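PDB 6K4X: metallo-beta-lactamase from Serratia marcescens, which hydrolyses the beta-lactam ring of antibiotics as a zinc-dependent enzyme, probably of subclass B3. Local coordinates for residues A146-T151 with V193-G198. Sequence-based numbering, arbitrary orientation.
Sequences ATPGHT and VASLRG. With ZN (zinc ion), chain B; D0U (4-azanyl-2-sulfanyl-benzoic acid), chain E.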
loop_
_atom_site.group_PDB
_atom_site.type_symbol
_atom_site.label_atom_id
_atom_site.label_comp_id
_atom_site.label_asym_id
_atom_site.label_seq_id
_atom_site.Cartn_x
_atom_site.Cartn_y
_atom_site.Cartn_z
ATOM N N ALA A 146 -6.981 -7.452 -6.336
ATOM C CA ALA A 146 -5.859 -7.519 -7.259
ATOM C C ALA A 146 -5.814 -6.236 -8.076
ATOM O O ALA A 146 -6.768 -5.888 -8.778
ATOM C CB ALA A 146 -5.967 -8.726 -8.151
ATOM N N THR A 147 -4.672 -5.557 -8.013
ATOM C CA THR A 147 -4.424 -4.366 -8.814
ATOM C C THR A 147 -3.048 -4.466 -9.444
ATOM O O THR A 147 -2.146 -3.701 -9.108
ATOM C CB THR A 147 -4.594 -3.060 -8.018
ATOM O OG1 THR A 147 -3.748 -3.017 -6.861
ATOM C CG2 THR A 147 -6.024 -2.864 -7.577
ATOM N N PRO A 148 -2.864 -5.416 -10.371
ATOM C CA PRO A 148 -1.580 -5.610 -11.040
ATOM C C PRO A 148 -1.264 -4.489 -12.036
ATOM O O PRO A 148 -2.123 -3.674 -12.419
ATOM C CB PRO A 148 -1.786 -6.942 -11.767
ATOM C CG PRO A 148 -3.264 -6.937 -12.106
ATOM C CD PRO A 148 -3.894 -6.356 -10.853
ATOM N N GLY A 149 -0.021 -4.490 -12.477
ATOM C CA GLY A 149 0.418 -3.653 -13.549
ATOM C C GLY A 149 1.741 -3.004 -13.236
ATOM O O GLY A 149 2.704 -3.152 -13.969
ATOM N N HIS A 150 1.814 -2.282 -12.121
ATOM C CA HIS A 150 3.106 -1.816 -11.573
ATOM C C HIS A 150 3.962 -3.011 -11.135
ATOM O O HIS A 150 5.189 -2.980 -11.290
ATOM C CB HIS A 150 2.839 -0.779 -10.498
ATOM C CG HIS A 150 4.042 -0.189 -9.865
ATOM N ND1 HIS A 150 4.693 0.875 -10.411
ATOM C CD2 HIS A 150 4.660 -0.464 -8.698
ATOM C CE1 HIS A 150 5.669 1.248 -9.581
ATOM N NE2 HIS A 150 5.707 0.408 -8.539
ATOM N N THR A 151 3.289 -4.028 -10.588
ATOM C CA THR A 151 3.862 -5.336 -10.329
ATOM C C THR A 151 2.760 -6.352 -10.589
ATOM O O THR A 151 1.573 -6.016 -10.512
ATOM C CB THR A 151 4.382 -5.529 -8.885
ATOM O OG1 THR A 151 3.268 -5.565 -7.979
ATOM C CG2 THR A 151 5.428 -4.528 -8.459
ATOM N N VAL A 193 0.146 -3.849 -19.972
ATOM C CA VAL A 193 -0.802 -2.814 -20.327
ATOM C C VAL A 193 -2.230 -3.214 -19.935
ATOM O O VAL A 193 -2.950 -2.400 -19.366
ATOM C CB VAL A 193 -0.667 -2.443 -21.814
ATOM C CG1 VAL A 193 -1.792 -1.531 -22.263
ATOM C CG2 VAL A 193 0.685 -1.800 -22.110
ATOM N N ALA A 194 -2.618 -4.454 -20.264
ATOM C CA ALA A 194 -3.956 -4.887 -19.930
ATOM C C ALA A 194 -4.147 -4.912 -18.414
ATOM O O ALA A 194 -5.242 -4.602 -17.914
ATOM C CB ALA A 194 -4.235 -6.223 -20.568
ATOM N N SER A 195 -3.122 -5.336 -17.680
ATOM C CA SER A 195 -3.233 -5.408 -16.217
ATOM C C SER A 195 -3.430 -4.015 -15.621
ATOM O O SER A 195 -4.315 -3.813 -14.782
ATOM C CB SER A 195 -2.021 -6.049 -15.631
ATOM O OG SER A 195 -2.024 -7.443 -15.846
ATOM N N LEU A 196 -2.633 -3.067 -16.083
ATOM C CA LEU A 196 -2.764 -1.696 -15.611
ATOM C C LEU A 196 -4.185 -1.196 -15.886
ATOM O O LEU A 196 -4.841 -0.596 -15.029
ATOM C CB LEU A 196 -1.754 -0.791 -16.322
ATOM C CG LEU A 196 -0.329 -0.804 -15.755
ATOM C CD1 LEU A 196 0.608 -0.106 -16.709
ATOM C CD2 LEU A 196 -0.254 -0.192 -14.364
ATOM N N ARG A 197 -4.676 -1.421 -17.112
ATOM C CA ARG A 197 -5.995 -0.899 -17.478
ATOM C C ARG A 197 -7.084 -1.554 -16.642
ATOM O O ARG A 197 -8.028 -0.868 -16.213
ATOM C CB ARG A 197 -6.248 -1.069 -18.972
ATOM C CG ARG A 197 -5.419 -0.096 -19.787
ATOM C CD ARG A 197 -5.577 -0.339 -21.265
ATOM N NE ARG A 197 -4.930 0.730 -21.997
ATOM C CZ ARG A 197 -4.626 0.706 -23.294
ATOM N NH1 ARG A 197 -4.104 1.790 -23.853
ATOM N NH2 ARG A 197 -4.845 -0.387 -24.006
ATOM N N GLY A 198 -6.983 -2.857 -16.402
ATOM C CA GLY A 198 -7.946 -3.509 -15.529
ATOM C C GLY A 198 -7.903 -2.936 -14.115
ATOM O O GLY A 198 -8.928 -2.822 -13.445
HETATM ZN ZN ZN B . 6.844 0.323 -6.873
HETATM O O2 D0U E . 5.194 3.142 -6.188
HETATM C C7 D0U E . 5.325 3.828 -7.225
HETATM O O1 D0U E . 4.337 4.367 -7.802
HETATM C C3 D0U E . 6.659 4.029 -7.852
HETATM C C2 D0U E . 6.724 5.025 -8.865
HETATM C C4 D0U E . 7.815 3.315 -7.488
HETATM S S1 D0U E . 8.019 2.167 -6.242
HETATM C C5 D0U E . 8.999 3.610 -8.202
HETATM C C6 D0U E . 9.062 4.574 -9.210
HETATM N N1 D0U E . 10.256 4.859 -9.860
HETATM C C1 D0U E . 7.934 5.283 -9.511
#
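S195 and L196, on neighbouring positions of helix 190-205, meet P148 and G149 of the loop that follows strand 140-146 in this alpha-beta/beta-alpha metallo-beta-lactamase fold, a worked example of how a zinc-binding loop is backed by an outer helix. The touch begins at S195, whose CB packs against the proline ring, 3.8 Å from P148 CG. Its OG is hydrogen-bonded to E191 O one turn earlier, which leaves a largely nonpolar meeting with the ring. The two carbonyls come close as well, P148 O lying 3.2 Å from S195 O; as both are acceptors they cannot bond each other, and S199 OG, within hydrogen-bonding range of both, can serve them only by sharing or alternating its one proton.

L196 then reaches over the loop backbone. Its CG lies 3.7 Å from G149 CA, and L196 CD2 is 3.6 Å from that same G149 CA and 3.7 Å from H150 N. At a phi of 136° a beta carbon on the glycine would press on the carbonyl O of P148, and it would also fall on L196 CD2; without one the methyl can sit against the backbone. Beyond L196 the helix leans on helix 241-260, where L253 touches the leucine and R197 forms a salt bridge with E254.

Just past the glycine, the H150 side chain leads away from the helix, CG anti to the backbone N (chi1 -179°). With ND1 bonded to T177 O and NE2 on the zinc, the ring is held at both nitrogens, while H72 and H74 share its zinc ion. The inhibitor sulfur, probably as thiolate, binds there too: H150 NE2 lies 2.0 Å from the zinc and D0U S1 2.3 Å from it.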